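Local coordinates for protein endoglucanase A (Clostridium longisporum, PDB 6Q1I) that hydrolyses internal beta-1,4-glucosidic linkages in cellulose-type glucans, including barley beta-glucan, lichenan and carboxymethylcellulose, and also attacks xylan, at residues E16-M21 with G277-I282; S201-M206 with N228-V233; G286-N291 with E328-L333. All blocks are in the same frame, centred on the assembly; numbering follows the deposited sequence.

Interaction 1: E16-M21 with G277-I282; sequences EIVQEM and GVPVVI
Val-18 leaves the short N-terminal helix pointing at the strand entry formed by Pro-279 to Val-281, and its two methyls divide the work. CG1 stands anti to the backbone N (chi1 169°) and reaches the strand backbone, coming to 4.1 Å from Val-280 O. CG2, set beside the backbone N, lies between two partners: Pro-279 CB at 4.0 Å on one flank and Val-281 CG2, also 4.0 Å away, on the other. Valine crosses both of these neighbours obliquely, so its fork rests over the proline ring atoms CB and CG while one prong runs on toward the next inward-facing residue.

Val-281 adopts nearly the same rotamer, CG1 anti to its backbone N at 165°, which turns CG2 toward the helix. That single methyl is shared, because Met-21 arrives at about a right angle to it. The methionine chain bends at chi3 (64°) and brings its terminal CE to 4.0 Å from Val-281 CG2, with the sulfur SD only slightly farther from the same methyl.

No hydrogen bond joins the two segments; the contact is loose apolar packing at van der Waals distance, with the Val-18 and Pro-279 CA atoms 7.1 Å apart. Val-280 turns its side chain the other way, onto Phe-273 of the outer helix 256-275, a helix that ends in a Schellman motif at Gly-277. On the inner side, Ile-230 of the adjacent strand touches Val-18, Pro-279 and Val-281 together, and Tyr-109 and Ile-111 meet Met-21 from strand 109-113. The closed eight-stranded parallel barrel of this family 5 glycosyl hydrolase (cellulase) domain is a TIM barrel, and this helix covers its N-terminal end.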
loop_
_atom_site.group_PDB
_atom_site.type_symbol
_atom_site.label_atom_id
_atom_site.label_comp_id
_atom_site.label_asym_id
_atom_site.label_seq_id
_atom_site.Cartn_x
_atom_site.Cartn_y
_atom_site.Cartn_z
ATOM N N GLU A 16 5.981 -9.291 -15.115
ATOM C CA GLU A 16 7.144 -10.038 -14.645
ATOM C C GLU A 16 7.477 -9.682 -13.199
ATOM O O GLU A 16 7.784 -10.556 -12.382
ATOM C CB GLU A 16 8.353 -9.720 -15.529
ATOM C CG GLU A 16 8.272 -10.204 -16.980
ATOM C CD GLU A 16 9.434 -9.688 -17.840
ATOM O OE1 GLU A 16 10.431 -10.420 -17.993
ATOM O OE2 GLU A 16 9.367 -8.546 -18.350
ATOM N N ILE A 17 7.439 -8.389 -12.876
ATOM C CA ILE A 17 7.814 -7.944 -11.538
ATOM C C ILE A 17 6.872 -8.532 -10.495
ATOM O O ILE A 17 7.308 -9.010 -9.438
ATOM C CB ILE A 17 7.847 -6.402 -11.501
ATOM C CG1 ILE A 17 9.028 -5.886 -12.334
ATOM C CG2 ILE A 17 7.913 -5.886 -10.054
ATOM C CD1 ILE A 17 8.949 -4.416 -12.701
ATOM N N VAL A 18 5.570 -8.523 -10.776
ATOM C CA VAL A 18 4.607 -9.007 -9.789
ATOM C C VAL A 18 4.859 -10.476 -9.458
ATOM O O VAL A 18 4.615 -10.915 -8.324
ATOM C CB VAL A 18 3.176 -8.726 -10.298
ATOM C CG1 VAL A 18 2.139 -9.433 -9.478
ATOM C CG2 VAL A 18 2.888 -7.240 -10.287
ATOM N N GLN A 19 5.370 -11.252 -10.418
ATOM C CA GLN A 19 5.640 -12.663 -10.165
ATOM C C GLN A 19 6.657 -12.872 -9.054
ATOM O O GLN A 19 6.654 -13.933 -8.419
ATOM C CB GLN A 19 6.132 -13.349 -11.445
ATOM C CG GLN A 19 5.071 -13.473 -12.517
ATOM C CD GLN A 19 5.543 -14.266 -13.713
ATOM O OE1 GLN A 19 6.254 -13.752 -14.572
ATOM N NE2 GLN A 19 5.153 -15.526 -13.772
ATOM N N GLU A 20 7.509 -11.877 -8.790
ATOM C CA GLU A 20 8.640 -12.021 -7.887
ATOM C C GLU A 20 8.463 -11.323 -6.546
ATOM O O GLU A 20 9.329 -11.470 -5.679
ATOM C CB GLU A 20 9.910 -11.463 -8.548
ATOM C CG GLU A 20 10.266 -12.113 -9.863
ATOM C CD GLU A 20 10.493 -13.588 -9.717
ATOM O OE1 GLU A 20 10.984 -14.007 -8.649
ATOM O OE2 GLU A 20 10.164 -14.330 -10.665
ATOM N N MET A 21 7.384 -10.564 -6.347
ATOM C CA MET A 21 7.289 -9.677 -5.186
ATOM C C MET A 21 6.999 -10.397 -3.869
ATOM O O MET A 21 7.228 -9.823 -2.799
ATOM C CB MET A 21 6.239 -8.594 -5.458
ATOM C CG MET A 21 6.684 -7.563 -6.483
ATOM S SD MET A 21 5.357 -6.449 -6.990
ATOM C CE MET A 21 4.988 -5.592 -5.467
ATOM N N GLY A 277 -6.533 -7.073 -18.382
ATOM C CA GLY A 277 -5.189 -7.026 -18.922
ATOM C C GLY A 277 -4.082 -6.635 -17.963
ATOM O O GLY A 277 -2.973 -6.341 -18.427
ATOM N N VAL A 278 -4.331 -6.627 -16.653
ATOM C CA VAL A 278 -3.309 -6.212 -15.693
ATOM C C VAL A 278 -3.150 -7.187 -14.535
ATOM O O VAL A 278 -4.116 -7.852 -14.129
ATOM C CB VAL A 278 -3.572 -4.793 -15.138
ATOM C CG1 VAL A 278 -3.493 -3.767 -16.250
ATOM C CG2 VAL A 278 -4.887 -4.712 -14.362
ATOM N N PRO A 279 -1.962 -7.247 -13.938
ATOM C CA PRO A 279 -1.803 -7.943 -12.657
ATOM C C PRO A 279 -2.387 -7.120 -11.522
ATOM O O PRO A 279 -2.769 -5.960 -11.688
ATOM C CB PRO A 279 -0.289 -8.091 -12.513
ATOM C CG PRO A 279 0.295 -7.040 -13.399
ATOM C CD PRO A 279 -0.724 -6.604 -14.399
ATOM N N VAL A 280 -2.435 -7.739 -10.340
ATOM C CA VAL A 280 -2.956 -7.116 -9.130
ATOM C C VAL A 280 -2.004 -7.379 -7.968
ATOM O O VAL A 280 -1.450 -8.475 -7.833
ATOM C CB VAL A 280 -4.404 -7.576 -8.822
ATOM C CG1 VAL A 280 -4.501 -9.096 -8.691
ATOM C CG2 VAL A 280 -4.950 -6.880 -7.584
ATOM N N VAL A 281 -1.817 -6.363 -7.130
ATOM C CA VAL A 281 -1.074 -6.467 -5.882
ATOM C C VAL A 281 -2.017 -6.089 -4.750
ATOM O O VAL A 281 -2.695 -5.057 -4.817
ATOM C CB VAL A 281 0.156 -5.541 -5.882
ATOM C CG1 VAL A 281 0.722 -5.360 -4.470
ATOM C CG2 VAL A 281 1.226 -6.049 -6.846
ATOM N N ILE A 282 -2.050 -6.912 -3.707
ATOM C CA ILE A 282 -2.762 -6.591 -2.473
ATOM C C ILE A 282 -1.772 -5.810 -1.609
ATOM O O ILE A 282 -0.926 -6.387 -0.916
ATOM C CB ILE A 282 -3.287 -7.846 -1.774
ATOM C CG1 ILE A 282 -4.308 -8.560 -2.663
ATOM C CG2 ILE A 282 -3.923 -7.484 -0.441
ATOM C CD1 ILE A 282 -4.688 -9.947 -2.193
#

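Interaction 2: S201-M206 with N228-V233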
loop_
_atom_site.group_PDB
_atom_site.type_symbol
_atom_site.label_atom_id
_atom_site.label_comp_id
_atom_site.label_asym_id
_atom_site.label_seq_id
_atom_site.Cartn_x
_atom_site.Cartn_y
_atom_site.Cartn_z
ATOM N N SER A 201 8.967 3.141 -18.393
ATOM C CA SER A 201 8.558 1.748 -18.298
ATOM C C SER A 201 8.411 1.225 -16.876
ATOM O O SER A 201 7.990 0.077 -16.702
ATOM C CB SER A 201 9.564 0.858 -19.034
ATOM O OG SER A 201 9.701 1.299 -20.367
ATOM N N ARG A 202 8.750 2.019 -15.862
ATOM C CA ARG A 202 8.601 1.587 -14.478
ATOM C C ARG A 202 7.184 1.099 -14.216
ATOM O O ARG A 202 6.208 1.715 -14.643
ATOM C CB ARG A 202 8.897 2.770 -13.550
ATOM C CG ARG A 202 8.957 2.391 -12.066
ATOM C CD ARG A 202 9.279 3.567 -11.139
ATOM N NE ARG A 202 10.462 4.280 -11.594
ATOM C CZ ARG A 202 11.705 3.826 -11.488
ATOM N NH1 ARG A 202 11.956 2.662 -10.896
ATOM N NH2 ARG A 202 12.702 4.537 -11.985
ATOM N N ALA A 203 7.072 0.011 -13.465
ATOM C CA ALA A 203 5.759 -0.466 -13.064
ATOM C C ALA A 203 5.078 0.573 -12.187
ATOM O O ALA A 203 5.693 1.144 -11.275
ATOM C CB ALA A 203 5.901 -1.776 -12.293
ATOM N N VAL A 204 3.789 0.794 -12.446
ATOM C CA VAL A 204 2.992 1.758 -11.697
ATOM C C VAL A 204 1.712 1.086 -11.225
ATOM O O VAL A 204 0.890 0.661 -12.045
ATOM C CB VAL A 204 2.679 3.020 -12.520
ATOM C CG1 VAL A 204 1.786 3.968 -11.712
ATOM C CG2 VAL A 204 3.957 3.725 -12.949
ATOM N N MET A 205 1.556 0.979 -9.909
ATOM C CA MET A 205 0.324 0.550 -9.270
ATOM C C MET A 205 -0.649 1.718 -9.164
ATOM O O MET A 205 -0.246 2.869 -8.963
ATOM C CB MET A 205 0.629 0.054 -7.853
ATOM C CG MET A 205 1.325 -1.282 -7.808
ATOM S SD MET A 205 1.959 -1.782 -6.192
ATOM C CE MET A 205 0.483 -1.688 -5.203
ATOM N N MET A 206 -1.942 1.410 -9.295
ATOM C CA MET A 206 -2.975 2.418 -9.101
ATOM C C MET A 206 -4.215 1.744 -8.547
ATOM O O MET A 206 -4.532 0.616 -8.959
ATOM C CB MET A 206 -3.321 3.164 -10.390
ATOM C CG MET A 206 -3.660 2.285 -11.571
ATOM S SD MET A 206 -3.791 3.204 -13.111
ATOM C CE MET A 206 -2.259 4.033 -13.152
ATOM N N ASN A 228 2.441 -1.103 -18.549
ATOM C CA ASN A 228 3.070 -1.499 -17.281
ATOM C C ASN A 228 2.317 -0.963 -16.069
ATOM O O ASN A 228 2.899 -0.419 -15.127
ATOM C CB ASN A 228 4.534 -1.102 -17.271
ATOM C CG ASN A 228 5.317 -1.883 -18.268
ATOM O OD1 ASN A 228 5.408 -3.107 -18.161
ATOM N ND2 ASN A 228 5.811 -1.208 -19.298
ATOM N N VAL A 229 1.012 -1.187 -16.059
ATOM C CA VAL A 229 0.126 -0.840 -14.952
ATOM C C VAL A 229 -0.166 -2.083 -14.122
ATOM O O VAL A 229 -0.302 -3.195 -14.652
ATOM C CB VAL A 229 -1.181 -0.222 -15.488
ATOM C CG1 VAL A 229 -2.242 -0.099 -14.384
ATOM C CG2 VAL A 229 -0.887 1.133 -16.132
ATOM N N ILE A 230 -0.291 -1.883 -12.809
ATOM C CA ILE A 230 -0.706 -2.899 -11.854
ATOM C C ILE A 230 -1.899 -2.344 -11.084
ATOM O O ILE A 230 -1.873 -1.190 -10.646
ATOM C CB ILE A 230 0.442 -3.192 -10.862
ATOM C CG1 ILE A 230 1.717 -3.655 -11.574
ATOM C CG2 ILE A 230 -0.006 -4.218 -9.808
ATOM C CD1 ILE A 230 2.959 -3.640 -10.679
ATOM N N ALA A 231 -2.939 -3.153 -10.901
ATOM C CA ALA A 231 -4.043 -2.750 -10.036
ATOM C C ALA A 231 -3.663 -2.934 -8.566
ATOM O O ALA A 231 -3.043 -3.936 -8.199
ATOM C CB ALA A 231 -5.276 -3.594 -10.347
ATOM N N SER A 232 -4.087 -1.990 -7.724
ATOM C CA SER A 232 -3.882 -2.035 -6.279
ATOM C C SER A 232 -5.226 -2.188 -5.574
ATOM O O SER A 232 -6.126 -1.363 -5.756
ATOM C CB SER A 232 -3.217 -0.740 -5.799
ATOM O OG SER A 232 -3.180 -0.682 -4.386
ATOM N N VAL A 233 -5.348 -3.216 -4.730
ATOM C CA VAL A 233 -6.454 -3.326 -3.790
ATOM C C VAL A 233 -5.887 -3.591 -2.402
ATOM O O VAL A 233 -4.773 -4.095 -2.245
ATOM C CB VAL A 233 -7.503 -4.401 -4.165
ATOM C CG1 VAL A 233 -8.152 -4.082 -5.497
ATOM C CG2 VAL A 233 -6.886 -5.787 -4.197
#
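Four backbone hydrogen bonds stitch strand 204-206 to strand 229-233 in parallel register. Val-204 N donates to Asn-228 O at 3.1 Å, and Ile-230 N returns a bond to Val-204 O at 2.9 Å. The same exchange repeats two residues along: Met-206 N to Ile-230 O, then Ser-232 N to Met-206 O. Asn-228 O and Ile-230 O receive their donors almost along the C=O axis, whereas Val-204 O and Met-206 O are approached from above the carbonyl plane, by 36° and 50°. The two short strand axes diverge by 37°.

Each face of the sheet has its own packing. On the inner face Met-205 lies obliquely across Ile-230, with Met-205 CG 3.7 Å from Ile-230 CB; its bent thioether carries CE on to Ser-232 CB at 3.9 Å. Ile-230 CD1 turns back to Ala-203 CB, 3.8 Å away. On the outer face Met-206 takes the crowded rotamer, CG between backbone N and carbonyl carbon, and crosses Val-229 at about a right angle, with SD 3.9 Å from Val-229 CG1.

Farther out, helix 175-194 packs on Val-204 and Met-206, while helix 14-20 meets Ala-203 and Ile-230 from the N-terminal end of the barrel, and Asn-228 OD1 accepts the backbone N-H of Ala-14, linking the residue before the strand to the start of that helix. Arg-202 points away, its guanidinium bonded to Asn-199 and in a cation-pi contact with Phe-155.

Met-205 and Ala-231 direct their backbone bonds to the flanking strands, 153-156 and 280-285. Polar backbone atoms are therefore paired within the barrel wall; the inward side chains here, Ala-203, Met-205 and Ile-230, are apolar, and Ser-232 brings a hydroxyl about 7 Å, side chain to side chain, from Gln-160 and Gln-284, both changed in this structure, the inferred proton-donor and nucleophile positions.

Interaction 3: G286-N291 with E328-L333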
loop_
_atom_site.group_PDB
_atom_site.type_symbol
_atom_site.label_atom_id
_atom_site.label_comp_id
_atom_site.label_asym_id
_atom_site.label_seq_id
_atom_site.Cartn_x
_atom_site.Cartn_y
_atom_site.Cartn_z
ATOM N N GLY A 286 -3.915 -7.834 6.657
ATOM C CA GLY A 286 -3.486 -8.111 8.014
ATOM C C GLY A 286 -4.682 -8.362 8.904
ATOM O O GLY A 286 -5.831 -8.353 8.466
ATOM N N SER A 287 -4.374 -8.610 10.179
ATOM C CA SER A 287 -5.378 -8.758 11.221
ATOM C C SER A 287 -4.910 -8.044 12.482
ATOM O O SER A 287 -3.706 -7.899 12.724
ATOM C CB SER A 287 -5.651 -10.229 11.550
ATOM O OG SER A 287 -4.470 -10.846 12.021
ATOM N N ILE A 288 -5.879 -7.577 13.271
ATOM C CA ILE A 288 -5.584 -6.891 14.527
ATOM C C ILE A 288 -5.491 -7.870 15.695
ATOM O O ILE A 288 -5.908 -9.027 15.595
ATOM C CB ILE A 288 -6.592 -5.760 14.820
ATOM C CG1 ILE A 288 -7.986 -6.313 15.100
ATOM C CG2 ILE A 288 -6.620 -4.763 13.663
ATOM C CD1 ILE A 288 -8.973 -5.254 15.549
ATOM N N ASN A 289 -4.939 -7.400 16.809
ATOM C CA ASN A 289 -4.666 -8.241 17.971
ATOM C C ASN A 289 -5.906 -8.366 18.846
ATOM O O ASN A 289 -6.207 -7.481 19.649
ATOM C CB ASN A 289 -3.514 -7.640 18.771
ATOM C CG ASN A 289 -3.196 -8.430 20.004
ATOM O OD1 ASN A 289 -3.701 -9.533 20.191
ATOM N ND2 ASN A 289 -2.352 -7.870 20.861
ATOM N N LYS A 290 -6.614 -9.488 18.712
ATOM C CA LYS A 290 -7.727 -9.839 19.584
ATOM C C LYS A 290 -7.350 -10.980 20.528
ATOM O O LYS A 290 -8.185 -11.823 20.862
ATOM C CB LYS A 290 -8.969 -10.200 18.766
ATOM C CG LYS A 290 -9.411 -9.106 17.806
ATOM C CD LYS A 290 -10.599 -9.529 16.942
ATOM C CE LYS A 290 -11.017 -8.410 16.008
ATOM N NZ LYS A 290 -12.133 -8.813 15.105
ATOM N N ASN A 291 -6.089 -11.014 20.961
ATOM C CA ASN A 291 -5.601 -12.069 21.852
ATOM C C ASN A 291 -5.910 -13.439 21.253
ATOM O O ASN A 291 -6.346 -14.371 21.941
ATOM C CB ASN A 291 -6.160 -11.919 23.272
ATOM C CG ASN A 291 -5.309 -12.624 24.312
ATOM O OD1 ASN A 291 -4.115 -12.831 24.113
ATOM N ND2 ASN A 291 -5.919 -12.991 25.430
ATOM N N GLU A 328 -6.975 -1.409 15.206
ATOM C CA GLU A 328 -5.872 -1.103 14.290
ATOM C C GLU A 328 -4.521 -1.587 14.812
ATOM O O GLU A 328 -3.472 -1.031 14.472
ATOM C CB GLU A 328 -5.840 0.383 13.924
ATOM C CG GLU A 328 -7.113 0.846 13.213
ATOM C CD GLU A 328 -7.248 0.269 11.808
ATOM O OE1 GLU A 328 -6.459 0.675 10.932
ATOM O OE2 GLU A 328 -8.130 -0.595 11.580
ATOM N N THR A 329 -4.525 -2.657 15.606
ATOM C CA THR A 329 -3.295 -3.178 16.202
ATOM C C THR A 329 -2.684 -4.265 15.313
ATOM O O THR A 329 -2.706 -5.464 15.612
ATOM C CB THR A 329 -3.578 -3.681 17.612
ATOM O OG1 THR A 329 -4.757 -4.500 17.592
ATOM C CG2 THR A 329 -3.753 -2.509 18.555
ATOM N N PHE A 330 -2.090 -3.804 14.207
ATOM C CA PHE A 330 -1.524 -4.662 13.174
ATOM C C PHE A 330 -0.027 -4.927 13.364
ATOM O O PHE A 330 0.591 -5.596 12.530
ATOM C CB PHE A 330 -1.747 -4.023 11.790
ATOM C CG PHE A 330 -3.198 -3.956 11.349
ATOM C CD1 PHE A 330 -3.844 -5.084 10.884
ATOM C CD2 PHE A 330 -3.894 -2.761 11.354
ATOM C CE1 PHE A 330 -5.153 -5.041 10.462
ATOM C CE2 PHE A 330 -5.210 -2.708 10.928
ATOM C CZ PHE A 330 -5.839 -3.847 10.471
ATOM N N GLY A 331 0.562 -4.436 14.450
ATOM C CA GLY A 331 2.008 -4.488 14.581
ATOM C C GLY A 331 2.543 -5.906 14.670
ATOM O O GLY A 331 2.006 -6.754 15.390
ATOM N N LEU A 332 3.653 -6.144 13.964
ATOM C CA LEU A 332 4.363 -7.420 14.020
ATOM C C LEU A 332 5.808 -7.285 14.474
ATOM O O LEU A 332 6.268 -8.091 15.290
ATOM C CB LEU A 332 4.322 -8.142 12.662
ATOM C CG LEU A 332 2.970 -8.704 12.233
ATOM C CD1 LEU A 332 3.123 -9.436 10.916
ATOM C CD2 LEU A 332 2.358 -9.627 13.291
ATOM N N LEU A 333 6.556 -6.326 13.938
ATOM C CA LEU A 333 7.932 -6.075 14.348
ATOM C C LEU A 333 7.951 -4.969 15.397
ATOM O O LEU A 333 7.482 -3.860 15.140
ATOM C CB LEU A 333 8.787 -5.645 13.154
ATOM C CG LEU A 333 10.230 -5.261 13.494
ATOM C CD1 LEU A 333 11.007 -6.486 13.967
ATOM C CD2 LEU A 333 10.909 -4.611 12.297
#
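A single methyl sits over the face of the Phe-330 ring, shifted somewhat toward its rim: Ile-288 CG2 lies 3.6 Å from the centroid of the Phe-330 ring, 18° off its normal, a close CH-pi contact between two loops that contain no regular helix or strand. The isoleucine crosses the ring obliquely, with CG2 3.4 Å from Phe-330 CZ. Its first torsion explains the reach: CG1 takes the crowded place between backbone N and carbonyl carbon (chi1 67°), leaving CG2 beside the N and turned to the ring. Gly-286, which has no side chain, lets the ring edge come close to the backbone, Phe-330 CE1 standing 3.7 Å from Gly-286 C.

Beside this CH-pi contact the loops are joined through one N-H. Asn-289 N donates to Thr-329 OG1 at 3.0 Å, fairly straight at 156°, and makes a weak, bent second bond to Thr-329 O. The threonine hydroxyl is gripped from both directions, since it also bonds to Lys-326 O; that carbonyl can only accept, so the hydroxyl proton points there and its oxygen receives Asn-289 N-H. Thr-329 is the centre of an inverse gamma turn, closed by a weak bond from Phe-330 N to Glu-328 O. The asparagine side chain is fixed as well: OD1 accepts Asn-291 N at 2.9 Å, an Asx turn, while ND2 bonds to Ala-322 O.

The two segments belong to the loops that follow strands 280-285 and 314-318, at the C-terminal end of the barrel, and Phe-330 lies about 7 Å, side chain to side chain, from Gln-284, changed in this structure, the inferred nucleophile position. Trp-316 of strand 314-318 bonds to Phe-330 O and touches Ser-287, and Leu-332 carries the second loop down onto Ile-345 and Leu-349 of helix 343-356.

In the fold
From the N terminus, residues 16-21 come first and are met by 277-282, so interaction 1 closes a loop of 255 residues that takes in most of the barrel. Interaction 2 falls wholly within that span and closes a short beta-alpha-beta unit of 21 intervening residues. The two meet directly, because strands 229-234 and 280-285 are neighbours in the sheet: Ala-231 bonds to Pro-279 and Val-281. Interaction 3 opens a few residues after interaction 1 closes and spans 36 residues, joining the loops after the last two strands. Interactions 1 and 2 lie at the N-terminal floor and in the wall, and interaction 3 at the C-terminal end, where the inferred catalytic positions lie.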